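Local coordinates for mitotic checkpoint control protein kinase BUB1 (Drosophila melanogaster, PDB 6JKM) that probably acts as an ATP-binding protein kinase of the mitotic checkpoint at the kinetochore, here seen as its kinase domain with ADP and two magnesium ions, at residues V82-E87 against V128-F133; D186-M191 against L203-F208. All coordinates share one frame; numbering follows the deposited sequence.

Contact 1 of 2, residues V82-E87 against V128-F133; sequences VALKQE and VYISEF. With ADP (adenosine-5'-diphosphate), chain B.
L84 and I130 lie side by side and point the same way from neighbouring antiparallel strands, CD2 of L84 meeting CD1 of I130 at 3.7 Å. The other branch of I130, CG2, runs obliquely across V82 and touches its CB. Further along this face the methyl CG2 of V128 meets the extended Q86 at its amide end, whose NE2 and OE1 are taken by the backbone of K41 and L43. Two hydrogen-bonded pairs hold the strands in register: A83 with S131, and K85 with Y129, where K85 N donates to Y129 O at 2.8 Å, nearly straight at the hydrogen (166°).

The opposite face, carrying A83, K85, Y129 and S131, looks onto the nucleotide. CB of A83 lies 3.5 Å from N6 of the adenine, and, just past the strand end, CD1 of F133 comes equally near ADP N1. With CG anti to the backbone N (chi1 -178°) and every later torsion also near 180°, K85 leaves the strand fully stretched and carries its amine to the phosphates. There NZ bonds ADP O1A at 2.7 Å, O2B at 2.9 Å and, less closely, the bridging O3A, while E94 of helix 92-104 forms a salt bridge with it. This matches the lysine–glutamate salt bridge of protein kinases.

At the hinge, E132 O accepts a hydrogen bond from ADP N6 (2.8 Å). The pairing thus has one largely apolar face and one ligand face, on which a backbone carbonyl reads the adenine and the amine of K85 is likely to help the magnesium ions offset the phosphate charge.

Contact 2 of 2, residues D186-M191 against L203-F208; sequences DNFLLM and LQLIDF. With MG (magnesium ion), chain C; MG (magnesium ion), chain D; ADP (adenosine-5'-diphosphate), chain B.
N187 and D207 converge on one magnesium ion, their OD1 atoms 3.2 Å apart without a hydrogen bond and their amide and carboxylate planes 88° apart. N187 OD1 binds this ion at 2.1 Å, and its ND2, bonded to D182 O and to a metal-bound water, fixes the amide's flip. D207 has CG anti to the backbone N (chi1 -168°), which turns its carboxylate to both magnesium ions beside the phosphates; OD1 bridges them, and OD2 binds the second at 2.2 Å. Two ADP oxygens and two waters make the first ion six-coordinate; one ADP oxygen and two waters also bind the second.

These are the catalytic-loop asparagine and DFG aspartate of protein kinases, joined by a short antiparallel hairpin in which L189 and Q204 form the hydrogen-bonded pair. With CG anti to its carbonyl carbon (chi1 -65°), L189 lifts CD1 to 3.3 Å from ADP C6 and crosses I206 at about a right angle, I206 CG2 lying 3.7 Å from that methyl. Replacing L189 with an alanine would probably open a gap beneath the adenine and leave I206 CG2 without its neighbour. CG of M191 lies 3.6 Å from CB of Q204, and its next torsion keeps SD near that CB. On the other side, L205 CD1 sits over one face of the F188 ring, 4.1 Å from its centroid, and L190 CD1 meets L203 CD2 beside helices 139-150 and 156-175.

In the fold
The two contacts come one after the other along the chain, contact 1 closing before contact 2 opens, and their centres are 13 Å apart. Contact 1 joins strands 81-87 and 127-132 in the large sheet of the kinase N-lobe; contact 2 is the separate two-stranded hairpin 188-190/203-205 of the C-lobe, near the centre of the chain. ADP lies in the cleft between them. The lobes also meet directly: K85 NZ and D207 OD2 form a salt bridge, 3.1 Å apart, whose hydrogen bond is weak, and E132 packs on M191. One side thus supplies the hinge and the phosphate-binding lysine, the other the protein's metal ligands, which together make a nucleotide site consistent with ATP binding.

Contact 1 of 2, residues V82-E87 against V128-F133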
ATOM      1  N   VAL A  82     -13.549   8.654  10.171  1.00 19.80           N
ATOM      2  CA  VAL A  82     -13.525   7.779   9.012  1.00 18.83           C
ATOM      3  C   VAL A  82     -12.980   8.508   7.788  1.00 17.81           C
ATOM      4  O   VAL A  82     -13.042   9.737   7.702  1.00 17.37           O
ATOM      5  CB  VAL A  82     -14.935   7.231   8.663  1.00 16.33           C
ATOM      6  CG1 VAL A  82     -15.506   6.368   9.803  1.00 15.98           C
ATOM      7  CG2 VAL A  82     -15.887   8.382   8.288  1.00 16.74           C
ATOM      8  N   ALA A  83     -12.441   7.735   6.844  1.00 17.11           N
ATOM      9  CA  ALA A  83     -12.190   8.237   5.498  1.00 16.50           C
ATOM     10  C   ALA A  83     -13.380   7.877   4.628  1.00 16.88           C
ATOM     11  O   ALA A  83     -13.922   6.780   4.742  1.00 16.99           O
ATOM     12  CB  ALA A  83     -10.912   7.655   4.913  1.00 15.95           C
ATOM     13  N   LEU A  84     -13.771   8.792   3.752  1.00 16.60           N
ATOM     14  CA  LEU A  84     -14.822   8.507   2.789  1.00 16.61           C
ATOM     15  C   LEU A  84     -14.213   8.627   1.407  1.00 16.76           C
ATOM     16  O   LEU A  84     -13.721   9.687   1.042  1.00 17.36           O
ATOM     17  CB  LEU A  84     -16.016   9.458   2.966  1.00 16.46           C
ATOM     18  CG  LEU A  84     -16.634   9.402   4.372  1.00 16.24           C
ATOM     19  CD1 LEU A  84     -16.257  10.618   5.185  1.00 15.92           C
ATOM     20  CD2 LEU A  84     -18.160   9.254   4.301  1.00 16.06           C
ATOM     21  N   LYS A  85     -14.194   7.537   0.656  1.00 16.42           N
ATOM     22  CA  LYS A  85     -13.543   7.564  -0.645  1.00 16.45           C
ATOM     23  C   LYS A  85     -14.579   7.425  -1.736  1.00 16.47           C
ATOM     24  O   LYS A  85     -15.291   6.418  -1.810  1.00 15.89           O
ATOM     25  CB  LYS A  85     -12.490   6.447  -0.755  1.00 16.30           C
ATOM     26  CG  LYS A  85     -11.724   6.448  -2.082  1.00 16.23           C
ATOM     27  CD  LYS A  85     -10.644   5.340  -2.086  1.00 16.26           C
ATOM     28  CE  LYS A  85      -9.846   5.380  -3.385  1.00 16.09           C
ATOM     29  NZ  LYS A  85      -8.599   4.548  -3.289  1.00 15.81           N
ATOM     30  N   GLN A  86     -14.661   8.448  -2.578  1.00 17.13           N
ATOM     31  CA  GLN A  86     -15.639   8.481  -3.653  1.00 17.94           C
ATOM     32  C   GLN A  86     -14.958   8.363  -4.993  1.00 19.16           C
ATOM     33  O   GLN A  86     -13.927   8.993  -5.215  1.00 18.66           O
ATOM     34  CB  GLN A  86     -16.438   9.767  -3.599  1.00 17.88           C
ATOM     35  CG  GLN A  86     -17.424   9.901  -4.747  1.00 17.87           C
ATOM     36  CD  GLN A  86     -18.477  10.921  -4.442  1.00 17.52           C
ATOM     37  OE1 GLN A  86     -18.184  12.105  -4.334  1.00 17.51           O
ATOM     38  NE2 GLN A  86     -19.711  10.474  -4.293  1.00 17.28           N
ATOM     39  N   GLU A  87     -15.534   7.562  -5.883  1.00 20.47           N
ATOM     40  CA  GLU A  87     -14.978   7.385  -7.217  1.00 22.53           C
ATOM     41  C   GLU A  87     -16.080   7.266  -8.266  1.00 24.64           C
ATOM     42  O   GLU A  87     -17.093   6.626  -8.022  1.00 24.10           O
ATOM     43  CB  GLU A  87     -14.077   6.140  -7.272  1.00 22.95           C
ATOM     44  CG  GLU A  87     -13.461   5.908  -8.663  1.00 24.59           C
ATOM     45  CD  GLU A  87     -12.221   5.028  -8.650  1.00 26.81           C
ATOM     46  OE1 GLU A  87     -11.714   4.689  -7.553  1.00 27.43           O
ATOM     47  OE2 GLU A  87     -11.735   4.683  -9.755  1.00 28.01           O
ATOM     48  N   VAL A 128     -19.112   5.168  -2.800  1.00 15.80           N
ATOM     49  CA  VAL A 128     -18.416   5.749  -1.645  1.00 15.20           C
ATOM     50  C   VAL A 128     -18.032   4.620  -0.676  1.00 15.13           C
ATOM     51  O   VAL A 128     -18.899   3.882  -0.211  1.00 14.82           O
ATOM     52  CB  VAL A 128     -19.273   6.783  -0.886  1.00 14.91           C
ATOM     53  CG1 VAL A 128     -18.528   7.257   0.350  1.00 14.65           C
ATOM     54  CG2 VAL A 128     -19.627   7.977  -1.783  1.00 14.84           C
ATOM     55  N   TYR A 129     -16.741   4.478  -0.395  1.00 15.18           N
ATOM     56  CA  TYR A 129     -16.265   3.497   0.570  1.00 15.81           C
ATOM     57  C   TYR A 129     -15.806   4.188   1.852  1.00 15.59           C
ATOM     58  O   TYR A 129     -15.063   5.179   1.824  1.00 15.25           O
ATOM     59  CB  TYR A 129     -15.130   2.649  -0.033  1.00 16.50           C
ATOM     60  CG  TYR A 129     -15.587   1.870  -1.263  1.00 17.39           C
ATOM     61  CD1 TYR A 129     -16.793   1.189  -1.258  1.00 17.79           C
ATOM     62  CD2 TYR A 129     -14.815   1.826  -2.426  1.00 17.84           C
ATOM     63  CE1 TYR A 129     -17.234   0.490  -2.379  1.00 18.06           C
ATOM     64  CE2 TYR A 129     -15.254   1.116  -3.561  1.00 17.85           C
ATOM     65  CZ  TYR A 129     -16.455   0.464  -3.527  1.00 18.12           C
ATOM     66  OH  TYR A 129     -16.900  -0.226  -4.640  1.00 18.46           O
ATOM     67  N   ILE A 130     -16.243   3.642   2.979  1.00 15.45           N
ATOM     68  CA  ILE A 130     -15.915   4.198   4.290  1.00 15.77           C
ATOM     69  C   ILE A 130     -15.000   3.276   5.088  1.00 15.95           C
ATOM     70  O   ILE A 130     -15.296   2.094   5.253  1.00 15.66           O
ATOM     71  CB  ILE A 130     -17.210   4.466   5.081  1.00 15.94           C
ATOM     72  CG1 ILE A 130     -18.073   5.450   4.291  1.00 16.16           C
ATOM     73  CG2 ILE A 130     -16.893   4.996   6.471  1.00 15.64           C
ATOM     74  CD1 ILE A 130     -19.418   5.836   4.957  1.00 16.73           C
ATOM     75  N   SER A 131     -13.900   3.813   5.602  1.00 16.30           N
ATOM     76  CA  SER A 131     -12.952   3.008   6.364  1.00 16.63           C
ATOM     77  C   SER A 131     -12.362   3.824   7.510  1.00 16.92           C
ATOM     78  O   SER A 131     -12.548   5.034   7.573  1.00 16.64           O
ATOM     79  CB  SER A 131     -11.832   2.494   5.452  1.00 16.86           C
ATOM     80  OG  SER A 131     -11.232   3.585   4.779  1.00 16.95           O
ATOM     81  N   GLU A 132     -11.645   3.157   8.414  1.00 17.14           N
ATOM     82  CA  GLU A 132     -11.002   3.834   9.533  1.00 17.92           C
ATOM     83  C   GLU A 132     -10.020   4.921   9.049  1.00 17.37           C
ATOM     84  O   GLU A 132      -9.189   4.672   8.174  1.00 16.73           O
ATOM     85  CB  GLU A 132     -10.271   2.814  10.423  1.00 19.53           C
ATOM     86  CG  GLU A 132      -9.603   3.454  11.630  1.00 21.39           C
ATOM     87  CD  GLU A 132      -8.748   2.488  12.438  1.00 23.22           C
ATOM     88  OE1 GLU A 132      -8.763   1.269  12.161  1.00 22.87           O
ATOM     89  OE2 GLU A 132      -8.040   2.962  13.358  1.00 25.08           O
ATOM     90  N   PHE A 133     -10.143   6.122   9.616  1.00 17.10           N
ATOM     91  CA  PHE A 133      -9.254   7.237   9.318  1.00 17.29           C
ATOM     92  C   PHE A 133      -7.976   7.181  10.162  1.00 18.00           C
ATOM     93  O   PHE A 133      -8.047   6.999  11.375  1.00 17.35           O
ATOM     94  CB  PHE A 133      -9.978   8.558   9.580  1.00 16.78           C
ATOM     95  CG  PHE A 133      -9.192   9.790   9.185  1.00 16.19           C
ATOM     96  CD1 PHE A 133      -9.105  10.180   7.856  1.00 15.60           C
ATOM     97  CD2 PHE A 133      -8.562  10.563  10.146  1.00 15.45           C
ATOM     98  CE1 PHE A 133      -8.408  11.312   7.498  1.00 15.46           C
ATOM     99  CE2 PHE A 133      -7.862  11.703   9.784  1.00 15.23           C
ATOM    100  CZ  PHE A 133      -7.786  12.076   8.463  1.00 15.08           C
TER
HETATM  101  PB  ADP B1501      -6.325   7.064  -4.680  1.00 22.11           P
HETATM  102  O1B ADP B1501      -6.936   8.282  -5.283  1.00 21.86           O
HETATM  103  O2B ADP B1501      -6.867   5.781  -5.282  1.00 21.84           O
HETATM  104  O3B ADP B1501      -4.807   7.129  -4.630  1.00 22.01           O
HETATM  105  PA  ADP B1501      -6.235   6.497  -1.810  1.00 20.36           P
HETATM  106  O1A ADP B1501      -7.211   5.498  -1.209  1.00 20.42           O
HETATM  107  O2A ADP B1501      -4.783   6.139  -2.005  1.00 20.39           O
HETATM  108  O3A ADP B1501      -6.887   7.130  -3.151  1.00 21.02           O
HETATM  109  O5' ADP B1501      -6.218   7.822  -0.876  1.00 16.15           O
HETATM  110  C5' ADP B1501      -5.536   9.002  -1.313  1.00 16.03           C
HETATM  111  C4' ADP B1501      -4.852   9.688  -0.124  1.00 15.68           C
HETATM  112  O4' ADP B1501      -5.827  10.081   0.856  1.00 15.41           O
HETATM  113  C3' ADP B1501      -3.939   8.749   0.636  1.00 15.96           C
HETATM  114  O3' ADP B1501      -2.622   8.692   0.079  1.00 16.00           O
HETATM  115  C2' ADP B1501      -3.932   9.389   2.009  1.00 15.45           C
HETATM  116  O2' ADP B1501      -2.991  10.480   1.963  1.00 15.12           O
HETATM  117  C1' ADP B1501      -5.351   9.911   2.186  1.00 15.15           C
HETATM  118  N9  ADP B1501      -6.120   8.812   2.823  1.00 15.26           N
HETATM  119  C8  ADP B1501      -6.782   7.816   2.181  1.00 15.29           C
HETATM  120  N7  ADP B1501      -7.363   6.965   3.061  1.00 15.15           N
HETATM  121  C5  ADP B1501      -7.065   7.398   4.302  1.00 14.64           C
HETATM  122  C6  ADP B1501      -7.368   6.968   5.677  1.00 14.06           C
HETATM  123  N6  ADP B1501      -8.120   5.855   5.932  1.00 13.78           N
HETATM  124  N1  ADP B1501      -6.858   7.716   6.685  1.00 13.87           N
HETATM  125  C2  ADP B1501      -6.123   8.818   6.468  1.00 14.19           C
HETATM  126  N3  ADP B1501      -5.824   9.272   5.239  1.00 14.54           N
HETATM  127  C4  ADP B1501      -6.254   8.612   4.138  1.00 14.83           C

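Contact 2 of 2, residues D186-M191 against L203-F208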
ATOM      1  N   ASP A 186       2.500   6.811  -0.692  1.00 15.83           N
ATOM      2  CA  ASP A 186       1.123   7.313  -0.646  1.00 15.96           C
ATOM      3  C   ASP A 186       0.150   6.250  -0.139  1.00 15.01           C
ATOM      4  O   ASP A 186      -0.878   6.571   0.466  1.00 15.24           O
ATOM      5  CB  ASP A 186       0.654   7.756  -2.058  1.00 22.26           C
ATOM      6  CG  ASP A 186       1.682   8.614  -2.789  1.00 22.21           C
ATOM      7  OD1 ASP A 186       1.383   9.813  -3.024  1.00 21.87           O
ATOM      8  OD2 ASP A 186       2.818   8.113  -3.041  1.00 21.86           O
ATOM      9  N   ASN A 187       0.432   4.985  -0.430  1.00 14.20           N
ATOM     10  CA  ASN A 187      -0.553   3.957  -0.115  1.00 14.03           C
ATOM     11  C   ASN A 187      -0.234   3.123   1.125  1.00 13.87           C
ATOM     12  O   ASN A 187      -0.854   2.087   1.341  1.00 13.41           O
ATOM     13  CB  ASN A 187      -0.745   3.047  -1.329  1.00 14.50           C
ATOM     14  CG  ASN A 187      -1.436   3.772  -2.480  1.00 14.87           C
ATOM     15  OD1 ASN A 187      -2.229   4.693  -2.251  1.00 14.88           O
ATOM     16  ND2 ASN A 187      -1.120   3.382  -3.720  1.00 14.56           N
ATOM     17  N   PHE A 188       0.730   3.577   1.930  1.00 13.42           N
ATOM     18  CA  PHE A 188       0.916   3.058   3.287  1.00 13.52           C
ATOM     19  C   PHE A 188       0.518   4.153   4.271  1.00 13.83           C
ATOM     20  O   PHE A 188       1.022   5.278   4.179  1.00 13.65           O
ATOM     21  CB  PHE A 188       2.374   2.650   3.566  1.00 13.64           C
ATOM     22  CG  PHE A 188       2.786   1.314   2.986  1.00 14.00           C
ATOM     23  CD1 PHE A 188       2.415   0.121   3.602  1.00 14.18           C
ATOM     24  CD2 PHE A 188       3.584   1.256   1.839  1.00 14.24           C
ATOM     25  CE1 PHE A 188       2.812  -1.115   3.077  1.00 14.45           C
ATOM     26  CE2 PHE A 188       3.995   0.033   1.313  1.00 14.23           C
ATOM     27  CZ  PHE A 188       3.599  -1.161   1.935  1.00 14.47           C
ATOM     28  N   LEU A 189      -0.375   3.832   5.202  1.00 13.70           N
ATOM     29  CA  LEU A 189      -0.743   4.747   6.279  1.00 13.65           C
ATOM     30  C   LEU A 189       0.008   4.375   7.545  1.00 13.94           C
ATOM     31  O   LEU A 189       0.234   3.196   7.791  1.00 13.07           O
ATOM     32  CB  LEU A 189      -2.249   4.683   6.567  1.00 13.21           C
ATOM     33  CG  LEU A 189      -3.231   5.142   5.479  1.00 12.74           C
ATOM     34  CD1 LEU A 189      -4.663   5.034   6.004  1.00 12.49           C
ATOM     35  CD2 LEU A 189      -2.911   6.553   5.002  1.00 12.53           C
ATOM     36  N   LEU A 190       0.381   5.378   8.341  1.00 14.63           N
ATOM     37  CA  LEU A 190       0.821   5.137   9.714  1.00 15.26           C
ATOM     38  C   LEU A 190      -0.412   5.223  10.611  1.00 16.31           C
ATOM     39  O   LEU A 190      -1.056   6.279  10.705  1.00 16.21           O
ATOM     40  CB  LEU A 190       1.894   6.141  10.143  1.00 15.13           C
ATOM     41  CG  LEU A 190       2.462   5.968  11.554  1.00 15.06           C
ATOM     42  CD1 LEU A 190       3.310   4.683  11.685  1.00 15.08           C
ATOM     43  CD2 LEU A 190       3.280   7.178  11.925  1.00 15.14           C
ATOM     44  N   MET A 191      -0.778   4.094  11.220  1.00 16.94           N
ATOM     45  CA  MET A 191      -2.025   4.000  11.985  1.00 17.80           C
ATOM     46  C   MET A 191      -1.838   4.426  13.440  1.00 19.08           C
ATOM     47  O   MET A 191      -2.763   4.929  14.073  1.00 19.00           O
ATOM     48  CB  MET A 191      -2.580   2.571  11.946  1.00 17.44           C
ATOM     49  CG  MET A 191      -3.003   2.087  10.566  1.00 17.24           C
ATOM     50  SD  MET A 191      -4.057   3.264   9.683  1.00 24.95           S
ATOM     51  CE  MET A 191      -5.602   3.193  10.603  1.00 22.59           C
ATOM     52  N   LEU A 203       1.888   0.089  10.372  1.00 18.08           N
ATOM     53  CA  LEU A 203       1.458   0.509   9.036  1.00 16.86           C
ATOM     54  C   LEU A 203       0.203  -0.229   8.542  1.00 15.90           C
ATOM     55  O   LEU A 203      -0.140  -1.302   9.041  1.00 15.10           O
ATOM     56  CB  LEU A 203       2.584   0.309   8.021  1.00 16.95           C
ATOM     57  CG  LEU A 203       3.884   1.046   8.349  1.00 17.03           C
ATOM     58  CD1 LEU A 203       4.996   0.622   7.388  1.00 17.26           C
ATOM     59  CD2 LEU A 203       3.679   2.559   8.311  1.00 16.61           C
ATOM     60  N   GLN A 204      -0.471   0.381   7.566  1.00 14.89           N
ATOM     61  CA  GLN A 204      -1.603  -0.230   6.875  1.00 14.51           C
ATOM     62  C   GLN A 204      -1.506   0.058   5.386  1.00 13.99           C
ATOM     63  O   GLN A 204      -1.289   1.200   4.970  1.00 14.25           O
ATOM     64  CB  GLN A 204      -2.937   0.290   7.420  1.00 14.54           C
ATOM     65  CG  GLN A 204      -4.174  -0.338   6.775  1.00 14.86           C
ATOM     66  CD  GLN A 204      -5.448   0.271   7.319  1.00 15.17           C
ATOM     67  OE1 GLN A 204      -5.904   1.315   6.836  1.00 15.13           O
ATOM     68  NE2 GLN A 204      -6.024  -0.362   8.343  1.00 15.04           N
ATOM     69  N   LEU A 205      -1.634  -0.985   4.585  1.00 13.89           N
ATOM     70  CA  LEU A 205      -1.675  -0.854   3.144  1.00 13.96           C
ATOM     71  C   LEU A 205      -3.114  -0.541   2.716  1.00 14.36           C
ATOM     72  O   LEU A 205      -4.061  -1.197   3.159  1.00 14.25           O
ATOM     73  CB  LEU A 205      -1.183  -2.150   2.498  1.00 14.36           C
ATOM     74  CG  LEU A 205      -1.145  -2.237   0.978  1.00 14.26           C
ATOM     75  CD1 LEU A 205      -0.139  -1.232   0.421  1.00 14.23           C
ATOM     76  CD2 LEU A 205      -0.783  -3.667   0.576  1.00 14.61           C
ATOM     77  N   ILE A 206      -3.267   0.468   1.862  1.00 14.08           N
ATOM     78  CA  ILE A 206      -4.569   0.903   1.375  1.00 13.89           C
ATOM     79  C   ILE A 206      -4.569   0.987  -0.148  1.00 14.64           C
ATOM     80  O   ILE A 206      -3.539   0.770  -0.789  1.00 14.85           O
ATOM     81  CB  ILE A 206      -4.954   2.289   1.943  1.00 13.56           C
ATOM     82  CG1 ILE A 206      -4.034   3.368   1.371  1.00 13.06           C
ATOM     83  CG2 ILE A 206      -4.864   2.303   3.464  1.00 13.73           C
ATOM     84  CD1 ILE A 206      -4.528   4.810   1.616  1.00 12.84           C
ATOM     85  N   ASP A 207      -5.727   1.325  -0.714  1.00 15.23           N
ATOM     86  CA  ASP A 207      -5.871   1.631  -2.137  1.00 15.99           C
ATOM     87  C   ASP A 207      -5.604   0.401  -3.000  1.00 16.48           C
ATOM     88  O   ASP A 207      -4.571   0.304  -3.665  1.00 16.11           O
ATOM     89  CB  ASP A 207      -4.947   2.782  -2.536  1.00 16.65           C
ATOM     90  CG  ASP A 207      -5.253   3.326  -3.922  1.00 17.65           C
ATOM     91  OD1 ASP A 207      -4.492   4.197  -4.402  1.00 18.04           O
ATOM     92  OD2 ASP A 207      -6.251   2.884  -4.532  1.00 18.06           O
ATOM     93  N   PHE A 208      -6.562  -0.529  -2.990  1.00 16.84           N
ATOM     94  CA  PHE A 208      -6.476  -1.731  -3.806  1.00 17.75           C
ATOM     95  C   PHE A 208      -7.157  -1.556  -5.168  1.00 18.35           C
ATOM     96  O   PHE A 208      -7.584  -2.532  -5.785  1.00 18.43           O
ATOM     97  CB  PHE A 208      -7.089  -2.901  -3.040  1.00 18.19           C
ATOM     98  CG  PHE A 208      -6.434  -3.130  -1.719  1.00 18.37           C
ATOM     99  CD1 PHE A 208      -5.161  -3.662  -1.654  1.00 18.52           C
ATOM    100  CD2 PHE A 208      -7.064  -2.781  -0.547  1.00 18.34           C
ATOM    101  CE1 PHE A 208      -4.525  -3.847  -0.441  1.00 18.49           C
ATOM    102  CE2 PHE A 208      -6.435  -2.974   0.677  1.00 18.23           C
ATOM    103  CZ  PHE A 208      -5.169  -3.506   0.724  1.00 18.13           C
TER
HETATM  104 MG    MG C1502      -3.505   5.871  -3.470  1.00 21.65          MG
HETATM  105 MG    MG D1503      -5.784   4.228  -6.250  1.00 26.07          MG
HETATM  106  PB  ADP B1501      -6.325   7.064  -4.680  1.00 22.11           P
HETATM  107  O1B ADP B1501      -6.936   8.282  -5.283  1.00 21.86           O
HETATM  108  O2B ADP B1501      -6.867   5.781  -5.282  1.00 21.84           O
HETATM  109  O3B ADP B1501      -4.807   7.129  -4.630  1.00 22.01           O
HETATM  110  PA  ADP B1501      -6.235   6.497  -1.810  1.00 20.36           P
HETATM  111  O1A ADP B1501      -7.211   5.498  -1.209  1.00 20.42           O
HETATM  112  O2A ADP B1501      -4.783   6.139  -2.005  1.00 20.39           O
HETATM  113  O3A ADP B1501      -6.887   7.130  -3.151  1.00 21.02           O
HETATM  114  O5' ADP B1501      -6.218   7.822  -0.876  1.00 16.15           O
HETATM  115  C5' ADP B1501      -5.536   9.002  -1.313  1.00 16.03           C
HETATM  116  C4' ADP B1501      -4.852   9.688  -0.124  1.00 15.68           C
HETATM  117  O4' ADP B1501      -5.827  10.081   0.856  1.00 15.41           O
HETATM  118  C3' ADP B1501      -3.939   8.749   0.636  1.00 15.96           C
HETATM  119  O3' ADP B1501      -2.622   8.692   0.079  1.00 16.00           O
HETATM  120  C2' ADP B1501      -3.932   9.389   2.009  1.00 15.45           C
HETATM  121  O2' ADP B1501      -2.991  10.480   1.963  1.00 15.12           O
HETATM  122  C1' ADP B1501      -5.351   9.911   2.186  1.00 15.15           C
HETATM  123  N9  ADP B1501      -6.120   8.812   2.823  1.00 15.26           N
HETATM  124  C8  ADP B1501      -6.782   7.816   2.181  1.00 15.29           C
HETATM  125  N7  ADP B1501      -7.363   6.965   3.061  1.00 15.15           N
HETATM  126  C5  ADP B1501      -7.065   7.398   4.302  1.00 14.64           C
HETATM  127  C6  ADP B1501      -7.368   6.968   5.677  1.00 14.06           C
HETATM  128  N6  ADP B1501      -8.120   5.855   5.932  1.00 13.78           N
HETATM  129  N1  ADP B1501      -6.858   7.716   6.685  1.00 13.87           N
HETATM  130  C2  ADP B1501      -6.123   8.818   6.468  1.00 14.19           C
HETATM  131  N3  ADP B1501      -5.824   9.272   5.239  1.00 14.54           N
HETATM  132  C4  ADP B1501      -6.254   8.612   4.138  1.00 14.83           C
HETATM  133  O   HOH W   1      -2.317   5.894  -4.925  1.00 22.61           O
HETATM  134  O   HOH W   2      -2.557   7.569  -2.796  1.00 22.30           O
HETATM  135  O   HOH W   3      -6.758   3.393  -7.644  1.00 39.57           O
HETATM  136  O   HOH W   4      -4.505   5.274  -7.237  1.00 23.95           O